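Local coordinates for protein 5-formaminoimidazole-4-carboxamide-1-(Beta)-D-ribofuranosyl 5'-monophosphate synthetase (PDB 2PBZ) that binds ATP and probably acts as a carbon–nitrogen ligase of the PurP type on the purine pathway to IMP, at residues A[252-255]-A[259-262]; A[110-115]-A[228-233]; A[6-11]-A[71-76]. All blocks are in the same frame, centred on the assembly; numbering follows the deposited sequence.

Contact 1 of 3, residues A[252-255]-A[259-262]; sequences LHFA and SFKA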
loop_
_atom_site.group_PDB
_atom_site.type_symbol
_atom_site.label_atom_id
_atom_site.label_comp_id
_atom_site.label_asym_id
_atom_site.label_seq_id
_atom_site.Cartn_x
_atom_site.Cartn_y
_atom_site.Cartn_z
ATOM N N LEU A 252 9.396 -16.013 -5.878
ATOM C CA LEU A 252 8.553 -17.176 -6.053
ATOM C C LEU A 252 7.135 -16.624 -6.166
ATOM O O LEU A 252 6.741 -15.740 -5.411
ATOM C CB LEU A 252 8.687 -18.102 -4.846
ATOM C CG LEU A 252 10.118 -18.576 -4.581
ATOM C CD1 LEU A 252 10.179 -19.400 -3.317
ATOM C CD2 LEU A 252 10.599 -19.380 -5.772
ATOM N N HIS A 253 6.382 -17.110 -7.139
ATOM C CA HIS A 253 5.019 -16.643 -7.338
ATOM C C HIS A 253 4.022 -17.692 -6.840
ATOM O O HIS A 253 4.125 -18.870 -7.168
ATOM C CB HIS A 253 4.803 -16.314 -8.824
ATOM C CG HIS A 253 5.754 -15.282 -9.353
ATOM N ND1 HIS A 253 5.819 -14.932 -10.685
ATOM C CD2 HIS A 253 6.677 -14.517 -8.719
ATOM C CE1 HIS A 253 6.740 -13.998 -10.849
ATOM N NE2 HIS A 253 7.275 -13.731 -9.672
ATOM N N PHE A 254 3.055 -17.262 -6.042
ATOM C CA PHE A 254 2.088 -18.200 -5.490
ATOM C C PHE A 254 0.644 -17.817 -5.620
ATOM O O PHE A 254 0.296 -16.661 -5.803
ATOM C CB PHE A 254 2.321 -18.422 -3.993
ATOM C CG PHE A 254 3.583 -19.139 -3.665
ATOM C CD1 PHE A 254 4.733 -18.431 -3.304
ATOM C CD2 PHE A 254 3.615 -20.532 -3.662
ATOM C CE1 PHE A 254 5.898 -19.115 -2.936
ATOM C CE2 PHE A 254 4.770 -21.222 -3.294
ATOM C CZ PHE A 254 5.908 -20.517 -2.930
ATOM N N ALA A 255 -0.194 -18.827 -5.461
ATOM C CA ALA A 255 -1.631 -18.674 -5.491
ATOM C C ALA A 255 -2.010 -19.162 -4.102
ATOM O O ALA A 255 -1.745 -20.318 -3.764
ATOM C CB ALA A 255 -2.237 -19.574 -6.548
ATOM N N SER A 259 -3.422 -22.823 1.017
ATOM C CA SER A 259 -2.414 -23.882 1.034
ATOM C C SER A 259 -1.248 -23.757 0.044
ATOM O O SER A 259 -0.638 -24.783 -0.297
ATOM C CB SER A 259 -3.067 -25.239 0.786
ATOM O OG SER A 259 -3.406 -25.372 -0.580
ATOM N N PHE A 260 -0.956 -22.545 -0.437
ATOM C CA PHE A 260 0.180 -22.317 -1.360
ATOM C C PHE A 260 0.476 -23.308 -2.490
ATOM O O PHE A 260 0.804 -24.474 -2.259
ATOM C CB PHE A 260 1.492 -22.147 -0.570
ATOM C CG PHE A 260 1.645 -20.800 0.077
ATOM C CD1 PHE A 260 2.184 -20.680 1.357
ATOM C CD2 PHE A 260 1.233 -19.643 -0.587
ATOM C CE1 PHE A 260 2.303 -19.434 1.965
ATOM C CE2 PHE A 260 1.350 -18.383 0.015
ATOM C CZ PHE A 260 1.886 -18.282 1.295
ATOM N N LYS A 261 0.401 -22.800 -3.714
ATOM C CA LYS A 261 0.693 -23.564 -4.921
ATOM C C LYS A 261 1.564 -22.602 -5.728
ATOM O O LYS A 261 1.172 -21.455 -5.952
ATOM C CB LYS A 261 -0.580 -23.844 -5.721
ATOM C CG LYS A 261 -1.773 -24.356 -4.917
ATOM C CD LYS A 261 -1.693 -25.846 -4.654
ATOM C CE LYS A 261 -2.970 -26.333 -4.003
ATOM N NZ LYS A 261 -2.909 -27.796 -3.729
ATOM N N ALA A 262 2.741 -23.043 -6.157
ATOM C CA ALA A 262 3.617 -22.181 -6.945
ATOM C C ALA A 262 3.119 -22.100 -8.391
ATOM O O ALA A 262 2.693 -23.104 -8.974
ATOM C CB ALA A 262 5.047 -22.703 -6.903
#

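Contact 2 of 3, residues A[110-115]-A[228-233]; sequences GIPRVE and YDYGLA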
loop_
_atom_site.group_PDB
_atom_site.type_symbol
_atom_site.label_atom_id
_atom_site.label_comp_id
_atom_site.label_asym_id
_atom_site.label_seq_id
_atom_site.Cartn_x
_atom_site.Cartn_y
_atom_site.Cartn_z
ATOM N N GLY A 110 11.020 -29.084 -4.057
ATOM C CA GLY A 110 9.920 -29.656 -3.297
ATOM C C GLY A 110 8.768 -28.693 -3.089
ATOM O O GLY A 110 7.893 -28.935 -2.265
ATOM N N ILE A 111 8.760 -27.604 -3.847
ATOM C CA ILE A 111 7.711 -26.600 -3.732
ATOM C C ILE A 111 6.444 -27.037 -4.468
ATOM O O ILE A 111 6.495 -27.463 -5.623
ATOM C CB ILE A 111 8.204 -25.244 -4.288
ATOM C CG1 ILE A 111 9.482 -24.838 -3.548
ATOM C CG2 ILE A 111 7.132 -24.163 -4.107
ATOM C CD1 ILE A 111 10.188 -23.649 -4.143
ATOM N N PRO A 112 5.289 -26.945 -3.793
ATOM C CA PRO A 112 4.015 -27.335 -4.402
ATOM C C PRO A 112 3.696 -26.424 -5.571
ATOM O O PRO A 112 3.794 -25.213 -5.445
ATOM C CB PRO A 112 3.009 -27.155 -3.261
ATOM C CG PRO A 112 3.861 -27.335 -2.009
ATOM C CD PRO A 112 5.104 -26.554 -2.383
ATOM N N ARG A 113 3.320 -26.991 -6.713
ATOM C CA ARG A 113 2.983 -26.149 -7.845
ATOM C C ARG A 113 1.538 -26.375 -8.294
ATOM O O ARG A 113 0.921 -27.381 -7.951
ATOM C CB ARG A 113 3.971 -26.395 -8.993
ATOM C CG ARG A 113 3.688 -27.596 -9.876
ATOM C CD ARG A 113 4.914 -27.920 -10.761
ATOM N NE ARG A 113 5.595 -29.142 -10.324
ATOM C CZ ARG A 113 6.079 -29.333 -9.095
ATOM N NH1 ARG A 113 5.964 -28.373 -8.176
ATOM N NH2 ARG A 113 6.658 -30.491 -8.770
ATOM N N VAL A 114 0.975 -25.419 -9.020
ATOM C CA VAL A 114 -0.384 -25.598 -9.503
ATOM C C VAL A 114 -0.324 -26.773 -10.456
ATOM O O VAL A 114 0.626 -26.900 -11.228
ATOM C CB VAL A 114 -0.892 -24.381 -10.272
ATOM C CG1 VAL A 114 -1.030 -23.218 -9.323
ATOM C CG2 VAL A 114 0.068 -24.038 -11.401
ATOM N N GLU A 115 -1.328 -27.642 -10.387
ATOM C CA GLU A 115 -1.387 -28.823 -11.237
ATOM C C GLU A 115 -1.681 -28.441 -12.690
ATOM O O GLU A 115 -2.416 -27.484 -12.967
ATOM C CB GLU A 115 -2.464 -29.792 -10.728
ATOM C CG GLU A 115 -3.900 -29.288 -10.925
ATOM C CD GLU A 115 -4.978 -30.308 -10.512
ATOM O OE1 GLU A 115 -4.753 -31.533 -10.712
ATOM O OE2 GLU A 115 -6.051 -29.876 -10.010
ATOM N N TYR A 228 9.869 -18.963 3.736
ATOM C CA TYR A 228 11.300 -18.946 3.955
ATOM C C TYR A 228 11.869 -20.319 3.680
ATOM O O TYR A 228 12.917 -20.441 3.051
ATOM C CB TYR A 228 11.593 -18.554 5.394
ATOM C CG TYR A 228 13.050 -18.593 5.742
ATOM C CD1 TYR A 228 13.954 -17.709 5.149
ATOM C CD2 TYR A 228 13.526 -19.502 6.675
ATOM C CE1 TYR A 228 15.308 -17.727 5.485
ATOM C CE2 TYR A 228 14.877 -19.531 7.021
ATOM C CZ TYR A 228 15.760 -18.636 6.423
ATOM O OH TYR A 228 17.074 -18.637 6.796
ATOM N N ASP A 229 11.168 -21.346 4.165
ATOM C CA ASP A 229 11.575 -22.728 3.970
ATOM C C ASP A 229 11.631 -23.044 2.487
ATOM O O ASP A 229 12.596 -23.633 2.014
ATOM C CB ASP A 229 10.600 -23.678 4.655
ATOM C CG ASP A 229 10.612 -23.544 6.163
ATOM O OD1 ASP A 229 11.694 -23.293 6.736
ATOM O OD2 ASP A 229 9.534 -23.704 6.783
ATOM N N TYR A 230 10.585 -22.663 1.762
ATOM C CA TYR A 230 10.542 -22.901 0.328
ATOM C C TYR A 230 11.699 -22.168 -0.331
ATOM O O TYR A 230 12.331 -22.690 -1.243
ATOM C CB TYR A 230 9.233 -22.391 -0.271
ATOM C CG TYR A 230 8.029 -23.241 0.029
ATOM C CD1 TYR A 230 6.751 -22.695 -0.015
ATOM C CD2 TYR A 230 8.159 -24.591 0.365
ATOM C CE1 TYR A 230 5.625 -23.470 0.277
ATOM C CE2 TYR A 230 7.036 -25.374 0.655
ATOM C CZ TYR A 230 5.777 -24.805 0.610
ATOM O OH TYR A 230 4.663 -25.557 0.891
ATOM N N GLY A 231 11.970 -20.955 0.142
ATOM C CA GLY A 231 13.055 -20.156 -0.407
ATOM C C GLY A 231 14.414 -20.803 -0.204
ATOM O O GLY A 231 15.226 -20.886 -1.136
ATOM N N LEU A 232 14.659 -21.260 1.021
ATOM C CA LEU A 232 15.909 -21.926 1.356
ATOM C C LEU A 232 16.113 -23.111 0.441
ATOM O O LEU A 232 17.196 -23.311 -0.106
ATOM C CB LEU A 232 15.880 -22.409 2.803
ATOM C CG LEU A 232 16.460 -21.444 3.831
ATOM C CD1 LEU A 232 16.418 -22.099 5.204
ATOM C CD2 LEU A 232 17.903 -21.106 3.468
ATOM N N ALA A 233 15.055 -23.894 0.273
ATOM C CA ALA A 233 15.117 -25.074 -0.566
ATOM C C ALA A 233 15.421 -24.688 -1.997
ATOM O O ALA A 233 16.177 -25.365 -2.684
ATOM C CB ALA A 233 13.807 -25.829 -0.498
#

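Contact 3 of 3, residues A[6-11]-A[71-76]; sequences STIASH and VAYLGI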
loop_
_atom_site.group_PDB
_atom_site.type_symbol
_atom_site.label_atom_id
_atom_site.label_comp_id
_atom_site.label_asym_id
_atom_site.label_seq_id
_atom_site.Cartn_x
_atom_site.Cartn_y
_atom_site.Cartn_z
ATOM N N SER A 6 25.032 0.289 -14.363
ATOM C CA SER A 6 24.184 0.601 -15.507
ATOM C C SER A 6 23.137 -0.476 -15.806
ATOM O O SER A 6 23.274 -1.614 -15.391
ATOM C CB SER A 6 25.063 0.814 -16.738
ATOM O OG SER A 6 25.970 -0.247 -16.893
ATOM N N THR A 7 22.092 -0.102 -16.535
ATOM C CA THR A 7 21.026 -1.031 -16.887
ATOM C C THR A 7 20.024 -0.409 -17.856
ATOM O O THR A 7 20.023 0.795 -18.065
ATOM C CB THR A 7 20.269 -1.520 -15.621
ATOM O OG1 THR A 7 19.334 -2.544 -15.982
ATOM C CG2 THR A 7 19.532 -0.381 -14.964
ATOM N N ILE A 8 19.174 -1.235 -18.451
ATOM C CA ILE A 8 18.184 -0.745 -19.398
ATOM C C ILE A 8 17.086 0.062 -18.703
ATOM O O ILE A 8 16.693 -0.242 -17.585
ATOM C CB ILE A 8 17.553 -1.916 -20.179
ATOM C CG1 ILE A 8 18.582 -2.505 -21.141
ATOM C CG2 ILE A 8 16.317 -1.457 -20.934
ATOM C CD1 ILE A 8 18.089 -3.725 -21.887
ATOM N N ALA A 9 16.598 1.095 -19.377
ATOM C CA ALA A 9 15.554 1.950 -18.831
ATOM C C ALA A 9 14.149 1.391 -19.007
ATOM O O ALA A 9 13.511 1.587 -20.040
ATOM C CB ALA A 9 15.631 3.312 -19.455
ATOM N N SER A 10 13.673 0.695 -17.978
ATOM C CA SER A 10 12.347 0.093 -17.971
ATOM C C SER A 10 12.311 -0.905 -16.834
ATOM O O SER A 10 13.305 -1.089 -16.128
ATOM C CB SER A 10 12.069 -0.638 -19.275
ATOM O OG SER A 10 12.967 -1.720 -19.428
ATOM N N HIS A 11 11.156 -1.546 -16.670
ATOM C CA HIS A 11 10.942 -2.538 -15.621
ATOM C C HIS A 11 11.167 -2.017 -14.191
ATOM O O HIS A 11 10.216 -1.713 -13.475
ATOM C CB HIS A 11 11.831 -3.762 -15.858
ATOM C CG HIS A 11 11.544 -4.900 -14.925
ATOM N ND1 HIS A 11 10.482 -5.760 -15.100
ATOM C CD2 HIS A 11 12.149 -5.286 -13.776
ATOM C CE1 HIS A 11 10.447 -6.625 -14.103
ATOM N NE2 HIS A 11 11.448 -6.359 -13.286
ATOM N N VAL A 71 15.588 -10.043 -21.602
ATOM C CA VAL A 71 15.428 -11.088 -22.603
ATOM C C VAL A 71 14.543 -10.587 -23.741
ATOM O O VAL A 71 14.708 -10.978 -24.902
ATOM C CB VAL A 71 14.817 -12.362 -21.982
ATOM C CG1 VAL A 71 14.570 -13.411 -23.071
ATOM C CG2 VAL A 71 15.759 -12.906 -20.896
ATOM N N ALA A 72 13.611 -9.709 -23.402
ATOM C CA ALA A 72 12.708 -9.168 -24.395
ATOM C C ALA A 72 13.449 -8.142 -25.267
ATOM O O ALA A 72 13.032 -7.853 -26.388
ATOM C CB ALA A 72 11.498 -8.532 -23.699
ATOM N N TYR A 73 14.551 -7.607 -24.745
ATOM C CA TYR A 73 15.364 -6.617 -25.466
ATOM C C TYR A 73 16.602 -7.288 -26.047
ATOM O O TYR A 73 17.202 -6.799 -27.006
ATOM C CB TYR A 73 15.841 -5.502 -24.531
ATOM C CG TYR A 73 14.877 -4.357 -24.315
ATOM C CD1 TYR A 73 14.426 -4.041 -23.042
ATOM C CD2 TYR A 73 14.460 -3.551 -25.379
ATOM C CE1 TYR A 73 13.581 -2.951 -22.821
ATOM C CE2 TYR A 73 13.608 -2.447 -25.172
ATOM C CZ TYR A 73 13.174 -2.155 -23.884
ATOM O OH TYR A 73 12.355 -1.069 -23.645
ATOM N N LEU A 74 16.991 -8.401 -25.443
ATOM C CA LEU A 74 18.167 -9.134 -25.880
ATOM C C LEU A 74 17.879 -10.622 -25.684
ATOM O O LEU A 74 17.324 -11.028 -24.649
ATOM C CB LEU A 74 19.373 -8.736 -25.023
ATOM C CG LEU A 74 19.420 -7.291 -24.531
ATOM C CD1 LEU A 74 20.320 -7.198 -23.305
ATOM C CD2 LEU A 74 19.885 -6.367 -25.654
ATOM N N GLY A 75 18.246 -11.447 -26.655
ATOM C CA GLY A 75 17.987 -12.863 -26.479
ATOM C C GLY A 75 18.725 -13.430 -25.278
ATOM O O GLY A 75 19.580 -12.767 -24.685
ATOM N N ILE A 76 18.395 -14.668 -24.924
ATOM C CA ILE A 76 19.042 -15.354 -23.807
ATOM C C ILE A 76 20.484 -15.714 -24.185
ATOM O O ILE A 76 21.390 -15.710 -23.333
ATOM C CB ILE A 76 18.276 -16.635 -23.459
ATOM C CG1 ILE A 76 16.781 -16.313 -23.362
ATOM C CG2 ILE A 76 18.786 -17.203 -22.153
ATOM C CD1 ILE A 76 15.901 -17.503 -22.981
#

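Contact 1 of 3, residues A[252-255]-A[259-262]
F254 and A262 face each other as a non-hydrogen-bonded antiparallel pair, CA to CA 4.5 Å, near the turn end of the hairpin made by strands 249-255 and 261-266. This is the tight side. CE2 of the F254 ring lies 3.9 Å from CB of A262, and F254 CB sits 3.8 Å from CD2 of F260. The F254 and F260 rings meet obliquely, with planes at 49°, so neither stacks squarely on the other. In F254 the ring is swung beside its own backbone N, CG anti to the carbonyl carbon (chi1 -68°), which lets CD2 and CE2 run along the backbone of K261 and A262. The side chain of L227, from helix 224-241, touches those of both phenylalanines, and I111 packs on F254 and A262.

One step towards the turn, A255 and K261 form the hydrogen-bonded pair. A255 N gives to K261 O at 3.0 Å; the return bond, from K261 N to A255 O, is longer at 3.3 Å. The packing opens out here: K261 bends at chi2 and leads its amine away from the partner strand. The chemistry implies a two-sided hairpin: F254, F260 and A262 make one side apolar against helix 224-241, while the face of H253 and A255 is mixed and carries a histidine, hydrogen-bonded to D270, whose side chain comes, nearest atoms, to about 4 Å from bound ATP.

Contact 2 of 3, residues A[110-115]-A[228-233]
I111 and P112 meet the aromatic side chain of Y230, and the contact between them is apolar. The isoleucine takes the root of the tyrosine: its CG1 is 4.1 Å from Y230 CB, while CD1 reaches further along the helix surface, 3.7 Å from Y230 O, a van der Waals approach to a main-chain carbonyl. I111 CG2 is placed over one face of the ring, offset toward the rim. The proline takes the far end. Its CD lies 3.5 Å from Y230 CZ, its CG 3.5 Å from Y230 OH, and the two side chains cross at about a right angle. Y230 can span both because, with chi1 at -74°, the ring points away from its own carbonyl and reaches out to the loop.

The polar bonds lie around this patch rather than across it. Y230 OH is hydrogen-bonded to Q226, one turn earlier in helix 224-241, which probably helps to fix the far end of the ring beside P112. In the loop, R113 folds back so that NH1 donates to I111 O at 2.8 Å, with the oxygen in the guanidinium plane; NH2 also makes a long, weak ion pair with E107.

Backbone shape sets the direction of the loop. G110, at positive phi, ends helix 99-109 in a Schellman motif, and the chain then leaves extended past Y230. Elsewhere on helix 224-241, Y228 meets F38 of the second subunit edge-to-face. Chemically, the meeting of this loop, from the Rossmann-like part of the protein, with a helix of the ATP-grasp-like part is van der Waals in kind, while backbone hydrogen bonds from P112 and V114 tie the same loop to A262.

Contact 3 of 3, residues A[6-11]-A[71-76]
S10 OG, in the loop after strand 5-8, is hydrogen-bonded to S69 OG, just ahead of helix 70-73, and lies at the edge of the Y73 ring, near its plane, 3.7 Å from Y73 CE1. The hydroxyl is held between the backbone N and the carbonyl carbon of its own residue (chi1 64°), which turns it towards the tyrosine.

Next to this polar corner the contact is hydrocarbon. I8, the last residue of the strand, divides its two branches: CG2 is 3.6 Å from Y73 CE1, coming at the ring obliquely, and CD1 follows the other way to Y73 CB at 3.9 Å. I8 CD1 also comes to 4.4 Å from L74 CD1. F70, at the start of the short helix, and M54 add to the packing on I8.

The strand itself is tied to its neighbour through backbone bonds of T7 to R28 and Y30, in the parallel sheet of 5-8, 27-31 and 47-50, and S6 bonds through its backbone to I63. A first strand running into a loop and then helix 13-22 is consistent with a Rossmann-like fold for this part of the protein.

In the fold
Contacts 1 and 2 are neighbours, with centres about 8 Å apart, whereas the centre of contact 3 is about 27 and 28 Å from theirs, beyond the centre of the chain. Loop 110-115 of contact 2 lies against A262 of contact 1, where V114 N probably donates to A262 O at 2.9 Å, and helix 224-241, a partner in contact 2, also packs on the phenylalanines of contact 1. Contact 1 is buried and combines backbone pairing with aromatic packing; contact 2 is partly buried and apolar across its interface. Contact 3, largely buried but with an exposed tyrosine, joins strand end to helix inside the Rossmann-like part, away from the ATP site.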